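Local structure of protein HRI1 (Saccharomyces cerevisiae, 3RBY) at residues Ser26-Gly31 against Val240-Ala245; Asn153-Val158 against Val170-Arg175. The protein is non-essential and of unknown function, but interacts with the kinase HRR25 and may interact with SEC72. All coordinates share one frame; numbering follows the deposited sequence.

Overall arrangement
Both contacts meet at the seven-stranded antiparallel sheet, in which strands 156-161 and 236-244 are neighbours, and their centres lie about 6 Å apart. Contact 2 is the buried one: it pairs the two strands of the hairpin 156-161 and 166-173 through backbone hydrogen bonds and branched apolar side chains, with arginines at one end. Contact 1, partly buried, ties the turn between strands 24-27 and 33-38 of the ten-stranded sheet to the C-terminal strand, mainly through polar and charged side chains, with one backbone N-H and a bridging water. Ser156 links the two, its OG bonding to OE2 of Glu242 and its backbone N probably to the carbonyl O of His244.

Contact 1: Ser26-Gly31 against Val240-Ala245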
ATOM      1  N   SER A  26       7.858  11.178  -7.396  1.00 36.21           N
ATOM      2  CA  SER A  26       9.302  10.990  -7.389  1.00 34.37           C
ATOM      3  C   SER A  26      10.002  12.175  -6.723  1.00 36.46           C
ATOM      4  O   SER A  26       9.852  13.330  -7.158  1.00 33.32           O
ATOM      5  CB  SER A  26       9.842  10.825  -8.816  1.00 33.83           C
ATOM      6  OG  SER A  26       9.101   9.873  -9.553  1.00 30.87           O
ATOM      7  N   VAL A  27      10.783  11.893  -5.682  1.00 35.48           N
ATOM      8  CA  VAL A  27      11.604  12.932  -5.073  1.00 33.52           C
ATOM      9  C   VAL A  27      13.075  12.539  -5.191  1.00 35.09           C
ATOM     10  O   VAL A  27      13.518  11.553  -4.592  1.00 33.50           O
ATOM     11  CB  VAL A  27      11.218  13.181  -3.607  1.00 33.86           C
ATOM     12  CG1 VAL A  27      12.055  14.333  -3.025  1.00 30.74           C
ATOM     13  CG2 VAL A  27       9.728  13.502  -3.500  1.00 32.96           C
ATOM     14  N   SER A  28      13.833  13.306  -5.973  1.00 34.34           N
ATOM     15  CA  SER A  28      15.238  12.992  -6.165  1.00 33.48           C
ATOM     16  C   SER A  28      16.008  13.259  -4.874  1.00 34.84           C
ATOM     17  O   SER A  28      15.514  13.951  -3.982  1.00 33.69           O
ATOM     18  CB  SER A  28      15.843  13.814  -7.306  1.00 30.93           C
ATOM     19  OG  SER A  28      15.903  15.191  -6.968  1.00 33.46           O
ATOM     20  N   THR A  29      17.211  12.701  -4.789  1.00 33.39           N
ATOM     21  CA  THR A  29      18.088  12.907  -3.656  1.00 34.15           C
ATOM     22  C   THR A  29      18.309  14.412  -3.439  1.00 37.09           C
ATOM     23  O   THR A  29      18.211  14.908  -2.316  1.00 34.64           O
ATOM     24  CB  THR A  29      19.443  12.231  -3.911  1.00 39.48           C
ATOM     25  OG1 THR A  29      19.236  10.844  -4.224  1.00 37.15           O
ATOM     26  CG2 THR A  29      20.350  12.350  -2.672  1.00 44.16           C
ATOM     27  N   ASP A  30      18.619  15.135  -4.514  1.00 36.73           N
ATOM     28  CA  ASP A  30      18.807  16.583  -4.431  1.00 36.19           C
ATOM     29  C   ASP A  30      17.515  17.340  -4.067  1.00 38.12           C
ATOM     30  O   ASP A  30      17.576  18.522  -3.712  1.00 41.00           O
ATOM     31  CB  ASP A  30      19.397  17.147  -5.734  1.00 32.09           C
ATOM     32  CG  ASP A  30      20.829  16.718  -5.963  1.00 36.91           C
ATOM     33  OD1 ASP A  30      21.366  15.940  -5.137  1.00 33.80           O
ATOM     34  OD2 ASP A  30      21.410  17.153  -6.988  1.00 39.42           O
ATOM     35  N   GLY A  31      16.361  16.677  -4.165  1.00 34.18           N
ATOM     36  CA  GLY A  31      15.098  17.277  -3.737  1.00 31.47           C
ATOM     37  C   GLY A  31      14.133  17.724  -4.836  1.00 34.60           C
ATOM     38  O   GLY A  31      13.069  18.281  -4.536  1.00 35.26           O
ATOM     39  N   VAL A 240      21.547  17.824 -17.552  1.00 35.59           N
ATOM     40  CA  VAL A 240      21.566  16.933 -16.391  1.00 37.09           C
ATOM     41  C   VAL A 240      21.915  17.755 -15.153  1.00 36.45           C
ATOM     42  O   VAL A 240      23.086  18.099 -14.947  1.00 36.76           O
ATOM     43  CB  VAL A 240      22.644  15.847 -16.533  1.00 36.80           C
ATOM     44  CG1 VAL A 240      22.760  15.059 -15.222  1.00 37.17           C
ATOM     45  CG2 VAL A 240      22.341  14.921 -17.716  1.00 31.63           C
ATOM     46  N   ILE A 241      20.926  18.077 -14.325  1.00 34.90           N
ATOM     47  CA  ILE A 241      21.200  18.929 -13.153  1.00 34.41           C
ATOM     48  C   ILE A 241      21.467  18.122 -11.882  1.00 33.24           C
ATOM     49  O   ILE A 241      21.770  18.677 -10.813  1.00 35.41           O
ATOM     50  CB  ILE A 241      20.063  19.930 -12.909  1.00 29.29           C
ATOM     51  CG1 ILE A 241      18.788  19.176 -12.492  1.00 32.45           C
ATOM     52  CG2 ILE A 241      19.824  20.770 -14.159  1.00 32.09           C
ATOM     53  CD1 ILE A 241      17.610  20.081 -12.058  1.00 31.25           C
ATOM     54  N   GLU A 242      21.333  16.807 -12.005  1.00 31.97           N
ATOM     55  CA  GLU A 242      21.593  15.890 -10.905  1.00 33.21           C
ATOM     56  C   GLU A 242      21.986  14.527 -11.494  1.00 37.19           C
ATOM     57  O   GLU A 242      21.330  14.018 -12.426  1.00 36.60           O
ATOM     58  CB  GLU A 242      20.354  15.758 -10.005  1.00 33.24           C
ATOM     59  CG  GLU A 242      20.552  14.792  -8.830  1.00 33.50           C
ATOM     60  CD  GLU A 242      19.328  14.692  -7.916  1.00 31.05           C
ATOM     61  OE1 GLU A 242      18.378  15.498  -8.069  1.00 32.43           O
ATOM     62  OE2 GLU A 242      19.313  13.802  -7.037  1.00 35.27           O
ATOM     63  N   TYR A 243      23.060  13.944 -10.968  1.00 35.72           N
ATOM     64  CA  TYR A 243      23.513  12.645 -11.438  1.00 36.02           C
ATOM     65  C   TYR A 243      24.169  11.820 -10.328  1.00 38.47           C
ATOM     66  O   TYR A 243      25.400  11.756 -10.233  1.00 39.96           O
ATOM     67  CB  TYR A 243      24.479  12.814 -12.617  1.00 35.75           C
ATOM     68  CG  TYR A 243      24.606  11.573 -13.479  1.00 39.91           C
ATOM     69  CD1 TYR A 243      23.658  11.292 -14.460  1.00 43.08           C
ATOM     70  CD2 TYR A 243      25.665  10.682 -13.311  1.00 41.32           C
ATOM     71  CE1 TYR A 243      23.760  10.156 -15.261  1.00 43.39           C
ATOM     72  CE2 TYR A 243      25.780   9.534 -14.111  1.00 48.32           C
ATOM     73  CZ  TYR A 243      24.823   9.280 -15.084  1.00 49.71           C
ATOM     74  OH  TYR A 243      24.926   8.152 -15.885  1.00 54.50           O
ATOM     75  N   HIS A 244      23.350  11.186  -9.492  1.00 35.35           N
ATOM     76  CA  HIS A 244      23.866  10.253  -8.493  1.00 39.23           C
ATOM     77  C   HIS A 244      23.692   8.824  -8.988  1.00 39.37           C
ATOM     78  O   HIS A 244      22.637   8.218  -8.786  1.00 41.70           O
ATOM     79  CB  HIS A 244      23.152  10.419  -7.143  1.00 34.61           C
ATOM     80  CG  HIS A 244      23.215  11.805  -6.594  1.00 37.94           C
ATOM     81  ND1 HIS A 244      24.401  12.396  -6.202  1.00 36.18           N
ATOM     82  CD2 HIS A 244      22.246  12.722  -6.361  1.00 33.82           C
ATOM     83  CE1 HIS A 244      24.157  13.613  -5.754  1.00 35.91           C
ATOM     84  NE2 HIS A 244      22.853  13.837  -5.836  1.00 33.63           N
ATOM     85  N   ALA A 245      24.722   8.288  -9.638  1.00 42.76           N
ATOM     86  CA  ALA A 245      24.715   6.896 -10.096  1.00 49.62           C
ATOM     87  C   ALA A 245      24.547   5.905  -8.931  1.00 56.19           C
ATOM     88  O   ALA A 245      24.953   6.170  -7.785  1.00 60.97           O
ATOM     89  CB  ALA A 245      25.991   6.581 -10.894  1.00 52.87           C
ATOM     90  OXT ALA A 245      23.989   4.815  -9.103  1.00 53.81           O
TER
HETATM   91  O   HOH W   1      20.368  19.106  -8.499  1.00 33.80           O
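A type I beta turn, Ser28 to Gly31, lies between strands 24-27 and 33-38 of one sheet and is held by Glu242 and His244 on the C-terminal strand 236-244 of the other. Glu242 forms a classic beta bulge with Ile241, both residues facing Val158. With CG anti to the backbone N (chi1 179°), its extended chain carries the carboxylate into the turn. Ser28 OG donates to the syn lone pair of Glu242 OE1 at 2.7 Å, while Asp30 N reaches Glu242 OE2 at 2.9 Å from above the carboxylate plane. Ser156 OG also bonds to OE2, so three bonds grip this buried group. An alanine in place of Glu242 would probably leave Ser28 OG, Asp30 N and Ser156 OG without these acceptors and a gap between turn and strand.

Asp30 meets the C-terminal strand twice, its N-H going to Glu242 and its short carboxylate to His244. That carboxylate stacks on the one of Glu242, the planes 13° apart and Asp30 OD1 only 3.5 Å from Glu242 OE2. Such closeness of like charges probably favours a protonated, positive His244, or a proton held on one of the acids. A water donates to both Asp30 OD2 and Ile241 O. Gly31, at a positive phi where a side chain would be jammed against the preceding carbonyl, closes the turn through its N-H to Ser28 O. Thr29 CB packs obliquely against His244 CD2 at 3.8 Å. The imidazole itself bonds in its own plane, NE2 donating almost straight to Asp30 OD1 over 2.7 Å.

Contact 2: Asn153-Val158 against Val170-Arg175; sequences NARSIV and VIVIGR. With SO4 (sulfate ion), chain F.
Arg155 CG sits between its backbone N and carbonyl carbon (chi1 67°), and from there the chain runs extended to NE, which puts NE within reach of Gly174 O; the guanidinium beyond it lies across Val172. Val172 CG1, anti to its own backbone N (chi1 -178°), lies over the centre of one guanidinium face, 3.5 Å from Arg155 CZ. The grip on Gly174 is side-on: Arg155 NE and NH2 both donate to Gly174 O, at 2.7 and 3.0 Å, and that oxygen lies close to the guanidinium plane. The backbone answers in the other direction, Gly174 N donating to Arg155 O.

Beyond this end the segments form an antiparallel ladder of the hairpin 156-161 and 166-173. Ile157 and Val172 are the hydrogen-bonded pair, Val172 N reaching Ile157 O at 2.6 Å and Ile157 N returning a bond to Val172 O. Ser156 with Ile173 and Val158 with Ile171 are non-hydrogen-bonded pairs, their side chains on the sheet face opposite Ile157 and Val172. Val158 and Ile171 lie side by side, Val158 CG1 4.1 Å from Ile171 CG1; such beta-branched residues suit extended strands and fill the buried faces. Ser156 OG turns instead to Glu242 and Thr29 N.

Gly174 has a positive phi (53°), which favours glycine, and a side chain here would sit tightly against Ala154 CB. Arg155 N donates to a sulfate, probably from the crystallisation liquor, at 3.0 Å. Arg175 NH2 is salt-bridged to Asp201. The charge of Arg155 thus serves to grip a backbone carbonyl, with Glu199 and Glu223 as weak, long partners; a backbone N-H holds the sulfate, and the arginines probably add only a general attraction.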
ATOM      1  N   ASN A 153      20.588   1.581  -3.185  1.00 63.00           N
ATOM      2  CA  ASN A 153      21.673   2.041  -4.035  1.00 66.53           C
ATOM      3  C   ASN A 153      21.106   2.734  -5.286  1.00 58.58           C
ATOM      4  O   ASN A 153      21.852   3.097  -6.211  1.00 54.72           O
ATOM      5  CB  ASN A 153      22.572   0.865  -4.430  1.00 70.96           C
ATOM      6  CG  ASN A 153      24.049   1.145  -4.182  1.00 86.23           C
ATOM      7  OD1 ASN A 153      24.430   1.608  -3.098  1.00 88.08           O
ATOM      8  ND2 ASN A 153      24.887   0.888  -5.195  1.00 86.43           N
ATOM      9  N   ALA A 154      19.786   2.932  -5.286  1.00 50.33           N
ATOM     10  CA  ALA A 154      19.069   3.409  -6.463  1.00 48.17           C
ATOM     11  C   ALA A 154      19.633   4.725  -6.970  1.00 44.47           C
ATOM     12  O   ALA A 154      19.771   5.697  -6.217  1.00 41.09           O
ATOM     13  CB  ALA A 154      17.586   3.547  -6.186  1.00 42.40           C
ATOM     14  N   ARG A 155      19.966   4.739  -8.255  1.00 39.79           N
ATOM     15  CA  ARG A 155      20.382   5.960  -8.922  1.00 41.47           C
ATOM     16  C   ARG A 155      19.313   7.041  -8.788  1.00 38.25           C
ATOM     17  O   ARG A 155      18.102   6.750  -8.658  1.00 35.38           O
ATOM     18  CB  ARG A 155      20.643   5.689 -10.399  1.00 39.10           C
ATOM     19  CG  ARG A 155      19.388   5.341 -11.148  1.00 36.44           C
ATOM     20  CD  ARG A 155      19.691   4.950 -12.576  1.00 35.36           C
ATOM     21  NE  ARG A 155      18.479   4.443 -13.207  1.00 38.69           N
ATOM     22  CZ  ARG A 155      18.275   4.417 -14.519  1.00 41.08           C
ATOM     23  NH1 ARG A 155      19.215   4.869 -15.341  1.00 41.33           N
ATOM     24  NH2 ARG A 155      17.131   3.950 -15.002  1.00 39.99           N
ATOM     25  N   SER A 156      19.779   8.292  -8.810  1.00 38.97           N
ATOM     26  CA  SER A 156      18.915   9.468  -8.728  1.00 36.06           C
ATOM     27  C   SER A 156      19.410  10.476  -9.756  1.00 36.58           C
ATOM     28  O   SER A 156      20.481  11.079  -9.587  1.00 37.26           O
ATOM     29  CB  SER A 156      18.953  10.053  -7.317  1.00 34.66           C
ATOM     30  OG  SER A 156      18.082  11.170  -7.180  1.00 31.98           O
ATOM     31  N   ILE A 157      18.627  10.652 -10.821  1.00 35.37           N
ATOM     32  CA  ILE A 157      19.050  11.441 -11.980  1.00 35.60           C
ATOM     33  C   ILE A 157      17.948  12.400 -12.419  1.00 35.59           C
ATOM     34  O   ILE A 157      16.787  12.012 -12.524  1.00 36.09           O
ATOM     35  CB  ILE A 157      19.464  10.532 -13.170  1.00 38.34           C
ATOM     36  CG1 ILE A 157      20.631   9.614 -12.763  1.00 39.97           C
ATOM     37  CG2 ILE A 157      19.840  11.370 -14.390  1.00 36.74           C
ATOM     38  CD1 ILE A 157      20.975   8.530 -13.792  1.00 36.31           C
ATOM     39  N   VAL A 158      18.304  13.660 -12.648  1.00 36.53           N
ATOM     40  CA  VAL A 158      17.317  14.652 -13.049  1.00 31.95           C
ATOM     41  C   VAL A 158      17.829  15.437 -14.259  1.00 35.94           C
ATOM     42  O   VAL A 158      18.982  15.890 -14.262  1.00 36.89           O
ATOM     43  CB  VAL A 158      16.989  15.620 -11.891  1.00 30.14           C
ATOM     44  CG1 VAL A 158      15.880  16.601 -12.283  1.00 27.57           C
ATOM     45  CG2 VAL A 158      16.584  14.843 -10.644  1.00 32.73           C
ATOM     46  N   VAL A 170      12.725  15.698 -16.105  1.00 40.53           N
ATOM     47  CA  VAL A 170      12.642  14.245 -16.033  1.00 36.48           C
ATOM     48  C   VAL A 170      13.387  13.789 -14.780  1.00 37.86           C
ATOM     49  O   VAL A 170      14.517  14.219 -14.530  1.00 37.17           O
ATOM     50  CB  VAL A 170      13.198  13.576 -17.306  1.00 37.23           C
ATOM     51  CG1 VAL A 170      13.249  12.055 -17.146  1.00 40.63           C
ATOM     52  CG2 VAL A 170      12.322  13.934 -18.483  1.00 41.65           C
ATOM     53  N   ILE A 171      12.732  12.963 -13.968  1.00 40.74           N
ATOM     54  CA  ILE A 171      13.321  12.487 -12.715  1.00 34.34           C
ATOM     55  C   ILE A 171      13.441  10.970 -12.741  1.00 37.52           C
ATOM     56  O   ILE A 171      12.428  10.256 -12.860  1.00 33.60           O
ATOM     57  CB  ILE A 171      12.501  12.950 -11.482  1.00 36.14           C
ATOM     58  CG1 ILE A 171      12.559  14.472 -11.362  1.00 34.30           C
ATOM     59  CG2 ILE A 171      13.026  12.282 -10.208  1.00 34.51           C
ATOM     60  CD1 ILE A 171      11.679  15.042 -10.284  1.00 34.87           C
ATOM     61  N   VAL A 172      14.687  10.495 -12.653  1.00 35.39           N
ATOM     62  CA  VAL A 172      15.003   9.075 -12.731  1.00 35.15           C
ATOM     63  C   VAL A 172      15.361   8.529 -11.337  1.00 40.03           C
ATOM     64  O   VAL A 172      16.411   8.872 -10.769  1.00 36.54           O
ATOM     65  CB  VAL A 172      16.190   8.819 -13.721  1.00 36.19           C
ATOM     66  CG1 VAL A 172      16.496   7.327 -13.859  1.00 32.00           C
ATOM     67  CG2 VAL A 172      15.893   9.399 -15.092  1.00 34.32           C
ATOM     68  N   ILE A 173      14.499   7.673 -10.791  1.00 35.54           N
ATOM     69  CA  ILE A 173      14.807   7.006  -9.530  1.00 35.88           C
ATOM     70  C   ILE A 173      14.809   5.484  -9.685  1.00 39.24           C
ATOM     71  O   ILE A 173      13.754   4.844  -9.912  1.00 34.57           O
ATOM     72  CB  ILE A 173      13.834   7.408  -8.421  1.00 37.38           C
ATOM     73  CG1 ILE A 173      13.750   8.939  -8.340  1.00 38.27           C
ATOM     74  CG2 ILE A 173      14.277   6.795  -7.083  1.00 37.56           C
ATOM     75  CD1 ILE A 173      12.793   9.433  -7.273  1.00 39.75           C
ATOM     76  N   GLY A 174      15.995   4.900  -9.543  1.00 37.95           N
ATOM     77  CA  GLY A 174      16.158   3.487  -9.815  1.00 37.30           C
ATOM     78  C   GLY A 174      15.622   3.152 -11.196  1.00 40.58           C
ATOM     79  O   GLY A 174      16.083   3.728 -12.205  1.00 40.24           O
ATOM     80  N   ARG A 175      14.639   2.248 -11.245  1.00 37.80           N
ATOM     81  CA  ARG A 175      14.069   1.818 -12.516  1.00 38.71           C
ATOM     82  C   ARG A 175      12.933   2.708 -13.008  1.00 36.90           C
ATOM     83  O   ARG A 175      12.483   2.573 -14.150  1.00 38.24           O
ATOM     84  CB  ARG A 175      13.585   0.377 -12.417  1.00 39.97           C
ATOM     85  CG  ARG A 175      14.703  -0.654 -12.235  1.00 41.12           C
ATOM     86  CD  ARG A 175      14.075  -2.034 -12.136  1.00 53.08           C
ATOM     87  NE  ARG A 175      14.817  -3.051 -12.873  1.00 49.99           N
ATOM     88  CZ  ARG A 175      15.985  -3.526 -12.471  1.00 53.36           C
ATOM     89  NH1 ARG A 175      16.540  -3.057 -11.358  1.00 57.90           N
ATOM     90  NH2 ARG A 175      16.603  -4.454 -13.187  1.00 63.65           N
TER
HETATM   91  S   SO4 F 600      18.818   0.893  -9.938  1.00 62.76           S
HETATM   92  O1  SO4 F 600      19.223   2.303  -9.829  1.00 50.63           O
HETATM   93  O2  SO4 F 600      17.359   0.776 -10.012  1.00 49.41           O
HETATM   94  O3  SO4 F 600      19.273   0.167  -8.747  1.00 55.85           O
HETATM   95  O4  SO4 F 600      19.408   0.330 -11.173  1.00 62.95           O